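Local coordinates for uncharacterized protein YPL067C (Saccharomyces cerevisiae, PDB 5KCI) that is of unknown function but, as a DUF3605 family member, is possibly related to the histidine triad (HIT) proteins, at residues Trp17-Ile22 against His148-Val153; Phe94-Glu99 against Phe152-Glu157; Leu113-Pro118 against Glu124-Arg129. All coordinates share one frame; numbering follows the deposited sequence.

How the contacts relate
All three contacts are partly buried. Contact 2 is closest to the middle of the chain, its centre about 9 Å from the chain's centre, against about 12 Å for contact 1 and about 15 Å for contact 3. Contacts 1 and 2 both use strand 149-152 and its continuation, sharing Phe152 and Val153, and are joined where Trp19 N bonds to Glu99 OE2. Contact 3 pairs a loop with the helix that follows it, and in one conformer His116 NE2 bonds to Val153 O. The chemistry differs with place: aromatic packing in contact 1, an amide between a phenol and a sulfate in contact 2, and small apolar packing with weak arginine bonds in contact 3.

Contact 1: residues Trp17-Ile22 against His148-Val153; sequences WKWEQI and HVAWFV
Trp19, in the first turn of helix 19-28, lays its indole against His148, just before strand 149-152, and Ala150 within it. With CG anti to the backbone N (chi1 -173°), the indole is carried from the helix to the strand. Its six-membered part does the closest touching: CZ2 approaches the carbonyl carbon C of His148 at 3.5 Å, and CH2 meets the methyl CB of Ala150 at 3.7 Å. At the five-membered part the His148 imidazole stands in a T-shaped arrangement, its edge toward the indole face, with centroids 5.1 Å apart and planes at 81°. The imidazole CD2 is the atom that leads, 3.7 Å from Trp19 NE1.

That NE1 makes its hydrogen bond to Gly147 O, immediately before the strand segment. Phe172 of the adjacent strand 165-172 joins the cluster, stacking on Trp19 and meeting His148 edge to face.

No hydrogen bond passes between Trp17-Ile22 and His148-Val153 themselves. The helix start is therefore held to the edge strand of the sheet by aromatic and methyl packing, while the bond to Gly147 satisfies the indole nitrogen and probably limits how far the ring can turn.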
loop_
_atom_site.group_PDB
_atom_site.type_symbol
_atom_site.label_atom_id
_atom_site.label_comp_id
_atom_site.label_asym_id
_atom_site.label_seq_id
_atom_site.Cartn_x
_atom_site.Cartn_y
_atom_site.Cartn_z
ATOM N N TRP A 17 1.243 4.689 -16.771
ATOM C CA TRP A 17 2.576 4.105 -16.715
ATOM C C TRP A 17 2.528 2.600 -16.960
ATOM O O TRP A 17 1.707 1.883 -16.379
ATOM C CB TRP A 17 3.201 4.360 -15.348
ATOM C CG TRP A 17 3.630 5.801 -15.069
ATOM C CD1 TRP A 17 3.131 6.636 -14.100
ATOM C CD2 TRP A 17 4.652 6.544 -15.745
ATOM N NE1 TRP A 17 3.780 7.848 -14.136
ATOM C CE2 TRP A 17 4.715 7.819 -15.136
ATOM C CE3 TRP A 17 5.525 6.256 -16.795
ATOM C CZ2 TRP A 17 5.604 8.803 -15.559
ATOM C CZ3 TRP A 17 6.401 7.236 -17.217
ATOM C CH2 TRP A 17 6.439 8.493 -16.594
ATOM N N LYS A 18 3.438 2.129 -17.804
ATOM C CA LYS A 18 3.603 0.706 -18.025
ATOM C C LYS A 18 4.412 0.111 -16.884
ATOM O O LYS A 18 5.165 0.810 -16.180
ATOM C CB LYS A 18 4.294 0.440 -19.353
ATOM C CG LYS A 18 3.524 0.931 -20.568
ATOM C CD LYS A 18 2.264 0.118 -20.796
ATOM C CE LYS A 18 1.608 0.437 -22.150
ATOM N NZ LYS A 18 0.946 1.782 -22.187
ATOM N N TRP A 19 4.249 -1.197 -16.699
ATOM C CA TRP A 19 4.825 -1.852 -15.528
ATOM C C TRP A 19 6.328 -1.610 -15.435
ATOM O O TRP A 19 6.849 -1.287 -14.363
ATOM C CB TRP A 19 4.527 -3.352 -15.572
ATOM C CG TRP A 19 4.961 -4.047 -14.303
ATOM C CD1 TRP A 19 5.976 -4.939 -14.161
ATOM C CD2 TRP A 19 4.418 -3.849 -12.999
ATOM N NE1 TRP A 19 6.095 -5.309 -12.838
ATOM C CE2 TRP A 19 5.131 -4.673 -12.117
ATOM C CE3 TRP A 19 3.375 -3.073 -12.493
ATOM C CZ2 TRP A 19 4.850 -4.728 -10.767
ATOM C CZ3 TRP A 19 3.103 -3.134 -11.156
ATOM C CH2 TRP A 19 3.838 -3.947 -10.302
ATOM N N GLU A 20 7.046 -1.755 -16.566
ATOM C CA GLU A 20 8.493 -1.554 -16.546
ATOM C C GLU A 20 8.848 -0.113 -16.171
ATOM O O GLU A 20 9.848 0.136 -15.484
ATOM C CB GLU A 20 9.091 -1.923 -17.903
ATOM C CG GLU A 20 10.294 -2.855 -17.810
ATOM C CD GLU A 20 10.836 -3.258 -19.169
ATOM O OE1 GLU A 20 10.098 -3.141 -20.169
ATOM O OE2 GLU A 20 12.006 -3.692 -19.238
ATOM N N GLN A 21 8.044 0.843 -16.619
ATOM C CA GLN A 21 8.251 2.229 -16.226
ATOM C C GLN A 21 8.014 2.420 -14.732
ATOM O O GLN A 21 8.776 3.134 -14.068
ATOM C CB GLN A 21 7.335 3.132 -17.044
ATOM C CG GLN A 21 7.652 3.082 -18.527
ATOM C CD GLN A 21 6.726 3.964 -19.344
ATOM O OE1 GLN A 21 5.504 3.847 -19.261
ATOM N NE2 GLN A 21 7.310 4.866 -20.130
ATOM N N ILE A 22 6.943 1.823 -14.202
ATOM C CA ILE A 22 6.669 1.859 -12.766
ATOM C C ILE A 22 7.864 1.335 -11.986
ATOM O O ILE A 22 8.312 1.954 -11.014
ATOM C CB ILE A 22 5.386 1.068 -12.448
ATOM C CG1 ILE A 22 4.195 1.746 -13.118
ATOM C CG2 ILE A 22 5.131 1.015 -10.942
ATOM C CD1 ILE A 22 2.909 0.941 -13.105
ATOM N N HIS A 148 5.655 -9.163 -10.600
ATOM C CA HIS A 148 4.476 -8.343 -10.818
ATOM C C HIS A 148 3.894 -7.834 -9.508
ATOM O O HIS A 148 2.701 -7.531 -9.413
ATOM C CB HIS A 148 3.445 -9.138 -11.617
ATOM C CG HIS A 148 3.812 -9.256 -13.054
ATOM N ND1 HIS A 148 3.113 -10.038 -13.959
ATOM C CD2 HIS A 148 4.811 -8.669 -13.753
ATOM C CE1 HIS A 148 3.678 -9.925 -15.150
ATOM N NE2 HIS A 148 4.706 -9.100 -15.053
ATOM N N VAL A 149 4.753 -7.719 -8.500
ATOM C CA VAL A 149 4.427 -7.023 -7.269
ATOM C C VAL A 149 5.454 -5.917 -7.082
ATOM O O VAL A 149 6.662 -6.173 -7.162
ATOM C CB VAL A 149 4.460 -7.960 -6.051
ATOM C CG1 VAL A 149 4.028 -7.186 -4.772
ATOM C CG2 VAL A 149 3.573 -9.166 -6.266
ATOM N N ALA A 150 4.986 -4.705 -6.793
ATOM C CA ALA A 150 5.899 -3.620 -6.459
ATOM C C ALA A 150 5.298 -2.819 -5.324
ATOM O O ALA A 150 4.100 -2.889 -5.062
ATOM C CB ALA A 150 6.155 -2.690 -7.657
ATOM N N TRP A 151 6.133 -2.012 -4.676
ATOM C CA TRP A 151 5.607 -1.210 -3.586
ATOM C C TRP A 151 6.468 0.029 -3.416
ATOM O O TRP A 151 7.639 0.055 -3.807
ATOM C CB TRP A 151 5.534 -1.999 -2.265
ATOM C CG TRP A 151 6.853 -2.384 -1.672
ATOM C CD1 TRP A 151 7.565 -3.533 -1.910
ATOM C CD2 TRP A 151 7.628 -1.630 -0.709
ATOM N NE1 TRP A 151 8.727 -3.531 -1.172
ATOM C CE2 TRP A 151 8.786 -2.382 -0.428
ATOM C CE3 TRP A 151 7.448 -0.400 -0.079
ATOM C CZ2 TRP A 151 9.777 -1.945 0.477
ATOM C CZ3 TRP A 151 8.444 0.041 0.829
ATOM C CH2 TRP A 151 9.583 -0.735 1.088
ATOM N N PHE A 152 5.845 1.068 -2.850
ATOM C CA PHE A 152 6.576 2.270 -2.503
ATOM C C PHE A 152 5.862 2.966 -1.367
ATOM O O PHE A 152 4.664 2.795 -1.149
ATOM C CB PHE A 152 6.710 3.254 -3.663
ATOM C CG PHE A 152 5.392 3.708 -4.236
ATOM C CD1 PHE A 152 4.700 2.933 -5.177
ATOM C CD2 PHE A 152 4.861 4.930 -3.883
ATOM C CE1 PHE A 152 3.503 3.368 -5.686
ATOM C CE2 PHE A 152 3.655 5.371 -4.392
ATOM C CZ PHE A 152 2.973 4.605 -5.301
ATOM N N VAL A 153 6.626 3.800 -0.673
ATOM C CA VAL A 153 6.089 4.636 0.377
ATOM C C VAL A 153 6.365 6.080 -0.017
ATOM O O VAL A 153 7.522 6.453 -0.234
ATOM C CB VAL A 153 6.735 4.316 1.736
ATOM C CG1 VAL A 153 6.282 5.313 2.760
ATOM C CG2 VAL A 153 6.350 2.894 2.151
#

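Contact 2: residues Phe94-Glu99 against Phe152-Glu157; sequences FPYNFE and FVNYPE. With SO4 (sulfate ion), chain D.
Tyr96 reaches across to Phe152 and Asn154, with the ring carbon CE2 for the one and the hydroxyl for the other. Its CG lies anti to its own carbonyl carbon (chi1 -63°), which aims the phenol at the loop that follows strand 149-152. Along one side of the phenol, CE2 comes 3.8 Å from CZ of Phe152, arriving at the edge of the Phe152 ring near its plane. At the far end, Asn154 ND2 donates to Tyr96 OH over 3.0 Å with an N-H...O angle of 146°. The two side chains approach from opposite directions, and the phenol ring and the amide are nearly coplanar, 20° apart.

The N-H used is the one on the OD1 side of the amide. The other points to a bound sulfate and is divided between two oxygens, O4 at 3.0 Å and O2 at 3.1 Å from ND2. Three acceptors thus grip one amide nitrogen, which is likely to fix the flip of the Asn154 group.

The sulfate, probably from the crystallisation liquor, is also bound by Ser160 N, His166 NE2 and His168 NE2. His166 and His168, one residue apart on strand 165-172, resemble the first two histidines of a HIT motif, with Leu170 where the third would stand, and the anion may mark the position of a substrate phosphate in HIT proteins. Asn154 and Tyr96 would then be first and second shell, respectively. Lys35 makes a cation-pi contact with the Tyr96 ring, and His104 meets that ring edge to face.

Phe98 points toward Phe152-Glu157 but packs on Ile22 and Leu170, and one face of its ring has the carbonyl carbon of Tyr96 above it at 4.1 Å.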
loop_
_atom_site.group_PDB
_atom_site.type_symbol
_atom_site.label_atom_id
_atom_site.label_comp_id
_atom_site.label_asym_id
_atom_site.label_seq_id
_atom_site.Cartn_x
_atom_site.Cartn_y
_atom_site.Cartn_z
ATOM N N PHE A 94 -8.636 6.167 -5.071
ATOM C CA PHE A 94 -8.254 7.163 -6.062
ATOM C C PHE A 94 -6.914 6.752 -6.636
ATOM O O PHE A 94 -5.896 7.421 -6.451
ATOM C CB PHE A 94 -8.235 8.559 -5.436
ATOM C CG PHE A 94 -9.573 8.957 -4.865
ATOM C CD1 PHE A 94 -10.585 9.431 -5.689
ATOM C CD2 PHE A 94 -9.834 8.807 -3.517
ATOM C CE1 PHE A 94 -11.818 9.778 -5.171
ATOM C CE2 PHE A 94 -11.072 9.148 -2.991
ATOM C CZ PHE A 94 -12.057 9.636 -3.814
ATOM N N PRO A 95 -6.888 5.641 -7.372
ATOM C CA PRO A 95 -5.606 5.075 -7.793
ATOM C C PRO A 95 -4.842 6.015 -8.707
ATOM O O PRO A 95 -5.423 6.846 -9.414
ATOM C CB PRO A 95 -5.994 3.799 -8.544
ATOM C CG PRO A 95 -7.473 3.670 -8.491
ATOM C CD PRO A 95 -8.055 4.898 -7.873
ATOM N N TYR A 96 -3.531 5.779 -8.776
ATOM C CA TYR A 96 -2.690 6.505 -9.709
ATOM C C TYR A 96 -2.863 5.949 -11.124
ATOM O O TYR A 96 -3.513 4.926 -11.343
ATOM C CB TYR A 96 -1.234 6.423 -9.306
ATOM C CG TYR A 96 -0.898 7.056 -7.944
ATOM C CD1 TYR A 96 -1.856 7.740 -7.216
ATOM C CD2 TYR A 96 0.375 6.936 -7.419
ATOM C CE1 TYR A 96 -1.511 8.321 -5.945
ATOM C CE2 TYR A 96 0.711 7.484 -6.181
ATOM C CZ TYR A 96 -0.227 8.177 -5.469
ATOM O OH TYR A 96 0.145 8.714 -4.254
ATOM N N ASN A 97 -2.219 6.610 -12.080
ATOM C CA ASN A 97 -2.501 6.376 -13.501
ATOM C C ASN A 97 -1.523 5.346 -14.026
ATOM O O ASN A 97 -0.413 5.665 -14.457
ATOM C CB ASN A 97 -2.403 7.669 -14.287
ATOM C CG ASN A 97 -2.880 7.510 -15.713
ATOM O OD1 ASN A 97 -3.642 6.597 -16.025
ATOM N ND2 ASN A 97 -2.448 8.414 -16.578
ATOM N N PHE A 98 -1.956 4.089 -14.002
ATOM C CA PHE A 98 -1.166 2.943 -14.408
ATOM C C PHE A 98 -1.847 2.250 -15.589
ATOM O O PHE A 98 -3.023 2.473 -15.869
ATOM C CB PHE A 98 -1.025 1.966 -13.246
ATOM C CG PHE A 98 -0.358 2.547 -12.046
ATOM C CD1 PHE A 98 0.813 3.257 -12.180
ATOM C CD2 PHE A 98 -0.889 2.354 -10.787
ATOM C CE1 PHE A 98 1.448 3.788 -11.074
ATOM C CE2 PHE A 98 -0.259 2.884 -9.674
ATOM C CZ PHE A 98 0.913 3.586 -9.821
ATOM N N GLU A 99 -1.114 1.370 -16.261
ATOM C CA GLU A 99 -1.702 0.702 -17.415
ATOM C C GLU A 99 -2.778 -0.282 -16.953
ATOM O O GLU A 99 -2.774 -0.735 -15.805
ATOM C CB GLU A 99 -0.624 0.005 -18.235
ATOM C CG GLU A 99 0.087 -1.182 -17.561
ATOM C CD GLU A 99 0.936 -1.979 -18.520
ATOM O OE1 GLU A 99 0.421 -2.356 -19.599
ATOM O OE2 GLU A 99 2.111 -2.262 -18.199
ATOM N N PHE A 152 5.845 1.068 -2.850
ATOM C CA PHE A 152 6.576 2.270 -2.503
ATOM C C PHE A 152 5.862 2.966 -1.367
ATOM O O PHE A 152 4.664 2.795 -1.149
ATOM C CB PHE A 152 6.710 3.254 -3.663
ATOM C CG PHE A 152 5.392 3.708 -4.236
ATOM C CD1 PHE A 152 4.700 2.933 -5.177
ATOM C CD2 PHE A 152 4.861 4.930 -3.883
ATOM C CE1 PHE A 152 3.503 3.368 -5.686
ATOM C CE2 PHE A 152 3.655 5.371 -4.392
ATOM C CZ PHE A 152 2.973 4.605 -5.301
ATOM N N VAL A 153 6.626 3.800 -0.673
ATOM C CA VAL A 153 6.089 4.636 0.377
ATOM C C VAL A 153 6.365 6.080 -0.017
ATOM O O VAL A 153 7.522 6.453 -0.234
ATOM C CB VAL A 153 6.735 4.316 1.736
ATOM C CG1 VAL A 153 6.282 5.313 2.760
ATOM C CG2 VAL A 153 6.350 2.894 2.151
ATOM N N ASN A 154 5.317 6.881 -0.098
ATOM C CA ASN A 154 5.477 8.273 -0.476
ATOM C C ASN A 154 6.279 9.032 0.575
ATOM O O ASN A 154 6.133 8.815 1.783
ATOM C CB ASN A 154 4.127 8.936 -0.664
ATOM C CG ASN A 154 3.583 8.762 -2.079
ATOM O OD1 ASN A 154 4.340 8.530 -3.013
ATOM N ND2 ASN A 154 2.299 8.950 -2.235
ATOM N N TYR A 155 7.157 9.891 0.092
ATOM C CA TYR A 155 7.999 10.710 0.967
ATOM C C TYR A 155 7.145 11.682 1.756
ATOM O O TYR A 155 6.002 11.975 1.394
ATOM C CB TYR A 155 9.011 11.508 0.156
ATOM C CG TYR A 155 9.877 10.673 -0.770
ATOM C CD1 TYR A 155 10.834 9.839 -0.269
ATOM C CD2 TYR A 155 9.749 10.769 -2.165
ATOM C CE1 TYR A 155 11.657 9.087 -1.076
ATOM C CE2 TYR A 155 10.570 10.015 -2.990
ATOM C CZ TYR A 155 11.524 9.170 -2.440
ATOM O OH TYR A 155 12.368 8.403 -3.208
ATOM N N PRO A 156 7.715 12.279 2.811
ATOM C CA PRO A 156 6.966 13.294 3.565
ATOM C C PRO A 156 6.389 14.420 2.722
ATOM O O PRO A 156 5.251 14.844 2.971
ATOM C CB PRO A 156 8.012 13.811 4.561
ATOM C CG PRO A 156 8.868 12.593 4.847
ATOM C CD PRO A 156 8.955 11.866 3.484
ATOM N N GLU A 157 7.122 14.935 1.732
ATOM C CA GLU A 157 6.590 16.061 0.976
ATOM C C GLU A 157 5.481 15.644 0.015
ATOM O O GLU A 157 4.865 16.521 -0.599
ATOM C CB GLU A 157 7.698 16.780 0.186
ATOM C CG GLU A 157 8.346 15.947 -0.924
ATOM C CD GLU A 157 9.394 14.973 -0.452
ATOM O OE1 GLU A 157 9.670 14.910 0.772
ATOM O OE2 GLU A 157 9.960 14.270 -1.322
HETATM S S SO4 D . -0.225 9.084 0.327
HETATM O O1 SO4 D . -0.676 9.555 1.657
HETATM O O2 SO4 D . 0.854 8.115 0.387
HETATM O O3 SO4 D . -1.359 8.448 -0.378
HETATM O O4 SO4 D . 0.228 10.226 -0.458
#

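Contact 3: residues Leu113-Pro118 against Glu124-Arg129; sequences LPVHSP and EAARAR
Arg127 runs alongside Val115, its aliphatic part against the valine and its guanidinium at the valine carbonyl. From CB the chain leaves with CG anti to the carbonyl carbon (chi1 -70°) and stays extended as far as NE. CG lies 4.2 Å from Val115 CB, and CD passes near Val115 O. NE then donates to that oxygen over 3.1 Å, a weak bond bent to 128°, and NH2 adds a second weak one at 3.3 Å to the same Val115 O. CZ sits between these two donors. NH2 also lies near His116 ND1, with the ring and guanidinium planes nearly perpendicular, but His116 has two conformers and this approach is doubtful; in the same conformer His116 NE2 is hydrogen-bonded to Val153 O. Arg127 NH1 faces Glu124 OE2 at 4.0 Å, a long salt bridge one helical turn back.

A leucine in place of Arg127 would probably leave Val115 O without both weak donors and Glu124 without its distant counter-charge.

Beside the arginine, Ala126 offers a single methyl to the bend of the loop. Pro114 is the centre of an inverse gamma turn, closed by Val115 N bonding to Leu113 O, and Ala126 CB packs 3.6 Å from Pro114 CD and 3.9 Å from Val115 CG1. Farther along, Leu113 CD2 touches Arg129 CG, while the guanidinium of Arg129 bonds to Ala80 O and Ala199 O.

The loop leading from strand 102-109 thus folds back on helix 120-135, and Val115 and Arg127 both pack against Trp151 of edge strand 149-152.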
loop_
_atom_site.group_PDB
_atom_site.type_symbol
_atom_site.label_atom_id
_atom_site.label_comp_id
_atom_site.label_asym_id
_atom_site.label_seq_id
_atom_site.Cartn_x
_atom_site.Cartn_y
_atom_site.Cartn_z
ATOM N N LEU A 113 7.436 1.544 9.619
ATOM C CA LEU A 113 8.650 1.008 9.028
ATOM C C LEU A 113 9.434 2.167 8.421
ATOM O O LEU A 113 8.945 2.807 7.470
ATOM C CB LEU A 113 8.331 -0.043 7.962
ATOM C CG LEU A 113 7.587 -1.264 8.507
ATOM C CD1 LEU A 113 6.105 -1.128 8.234
ATOM C CD2 LEU A 113 8.149 -2.557 7.921
ATOM N N PRO A 114 10.713 2.513 8.963
ATOM C CA PRO A 114 11.450 3.732 8.537
ATOM C C PRO A 114 12.143 3.585 7.186
ATOM O O PRO A 114 13.370 3.723 7.050
ATOM C CB PRO A 114 12.460 3.918 9.679
ATOM C CG PRO A 114 12.105 2.942 10.770
ATOM C CD PRO A 114 11.331 1.852 10.128
ATOM N N VAL A 115 11.354 3.348 6.138
ATOM C CA VAL A 115 11.923 2.959 4.851
ATOM C C VAL A 115 12.660 4.070 4.111
ATOM O O VAL A 115 13.301 3.789 3.086
ATOM C CB VAL A 115 10.812 2.389 3.939
ATOM C CG1 VAL A 115 10.188 1.171 4.583
ATOM C CG2 VAL A 115 9.737 3.450 3.650
ATOM N N HIS A 116 12.563 5.319 4.551
ATOM C CA HIS A 116 13.262 6.448 3.963
ATOM C C HIS A 116 14.115 7.131 5.030
ATOM O O HIS A 116 14.128 8.360 5.120
ATOM C CB HIS A 116 12.282 7.458 3.352
ATOM C CG HIS A 116 11.476 6.934 2.193
ATOM N ND1 HIS A 116 12.058 6.444 1.047
ATOM C CD2 HIS A 116 10.139 6.899 1.977
ATOM C CE1 HIS A 116 11.115 6.074 0.197
ATOM N NE2 HIS A 116 9.943 6.338 0.739
ATOM N N SER A 117 14.782 6.354 5.869
ATOM C CA SER A 117 15.607 6.930 6.913
ATOM C C SER A 117 16.939 7.389 6.322
ATOM O O SER A 117 17.425 6.805 5.348
ATOM C CB SER A 117 15.856 5.913 8.021
ATOM O OG SER A 117 16.957 6.294 8.830
ATOM N N PRO A 118 17.543 8.436 6.894
ATOM C CA PRO A 118 18.901 8.810 6.469
ATOM C C PRO A 118 19.927 7.752 6.829
ATOM O O PRO A 118 20.934 7.609 6.124
ATOM C CB PRO A 118 19.146 10.128 7.217
ATOM C CG PRO A 118 18.300 10.007 8.440
ATOM C CD PRO A 118 17.089 9.219 8.054
ATOM N N GLU A 124 17.579 0.222 4.889
ATOM C CA GLU A 124 17.661 -1.111 4.291
ATOM C C GLU A 124 16.939 -2.159 5.133
ATOM O O GLU A 124 16.347 -3.098 4.582
ATOM C CB GLU A 124 19.127 -1.514 4.103
ATOM C CG GLU A 124 19.857 -0.764 2.998
ATOM C CD GLU A 124 19.316 -1.083 1.627
ATOM O OE1 GLU A 124 19.610 -2.187 1.109
ATOM O OE2 GLU A 124 18.578 -0.237 1.075
ATOM N N ALA A 125 17.015 -2.050 6.466
ATOM C CA ALA A 125 16.379 -3.053 7.330
ATOM C C ALA A 125 14.864 -2.961 7.282
ATOM O O ALA A 125 14.158 -3.988 7.346
ATOM C CB ALA A 125 16.852 -2.878 8.774
ATOM N N ALA A 126 14.347 -1.732 7.214
ATOM C CA ALA A 126 12.913 -1.519 7.126
ATOM C C ALA A 126 12.376 -2.010 5.773
ATOM O O ALA A 126 11.344 -2.709 5.708
ATOM C CB ALA A 126 12.609 -0.025 7.361
ATOM N N ARG A 127 13.124 -1.729 4.696
ATOM C CA ARG A 127 12.750 -2.249 3.378
ATOM C C ARG A 127 12.776 -3.772 3.352
ATOM O O ARG A 127 11.917 -4.400 2.711
ATOM C CB ARG A 127 13.677 -1.695 2.294
ATOM C CG ARG A 127 13.465 -0.206 2.026
ATOM C CD ARG A 127 14.503 0.412 1.095
ATOM N NE ARG A 127 14.187 1.833 0.897
ATOM C CZ ARG A 127 14.875 2.683 0.143
ATOM N NH1 ARG A 127 15.965 2.289 -0.506
ATOM N NH2 ARG A 127 14.471 3.945 0.057
ATOM N N ALA A 128 13.771 -4.378 4.003
ATOM C CA ALA A 128 13.881 -5.831 4.021
ATOM C C ALA A 128 12.661 -6.452 4.683
ATOM O O ALA A 128 12.162 -7.489 4.224
ATOM C CB ALA A 128 15.163 -6.264 4.750
ATOM N N ARG A 129 12.174 -5.835 5.768
ATOM C CA ARG A 129 10.977 -6.337 6.442
ATOM C C ARG A 129 9.748 -6.261 5.548
ATOM O O ARG A 129 8.963 -7.225 5.469
ATOM C CB ARG A 129 10.721 -5.557 7.728
ATOM C CG ARG A 129 9.528 -6.057 8.544
ATOM C CD ARG A 129 9.780 -7.434 9.149
ATOM N NE ARG A 129 8.665 -7.869 9.992
ATOM C CZ ARG A 129 8.492 -9.107 10.442
ATOM N NH1 ARG A 129 9.346 -10.074 10.121
ATOM N NH2 ARG A 129 7.443 -9.394 11.199
#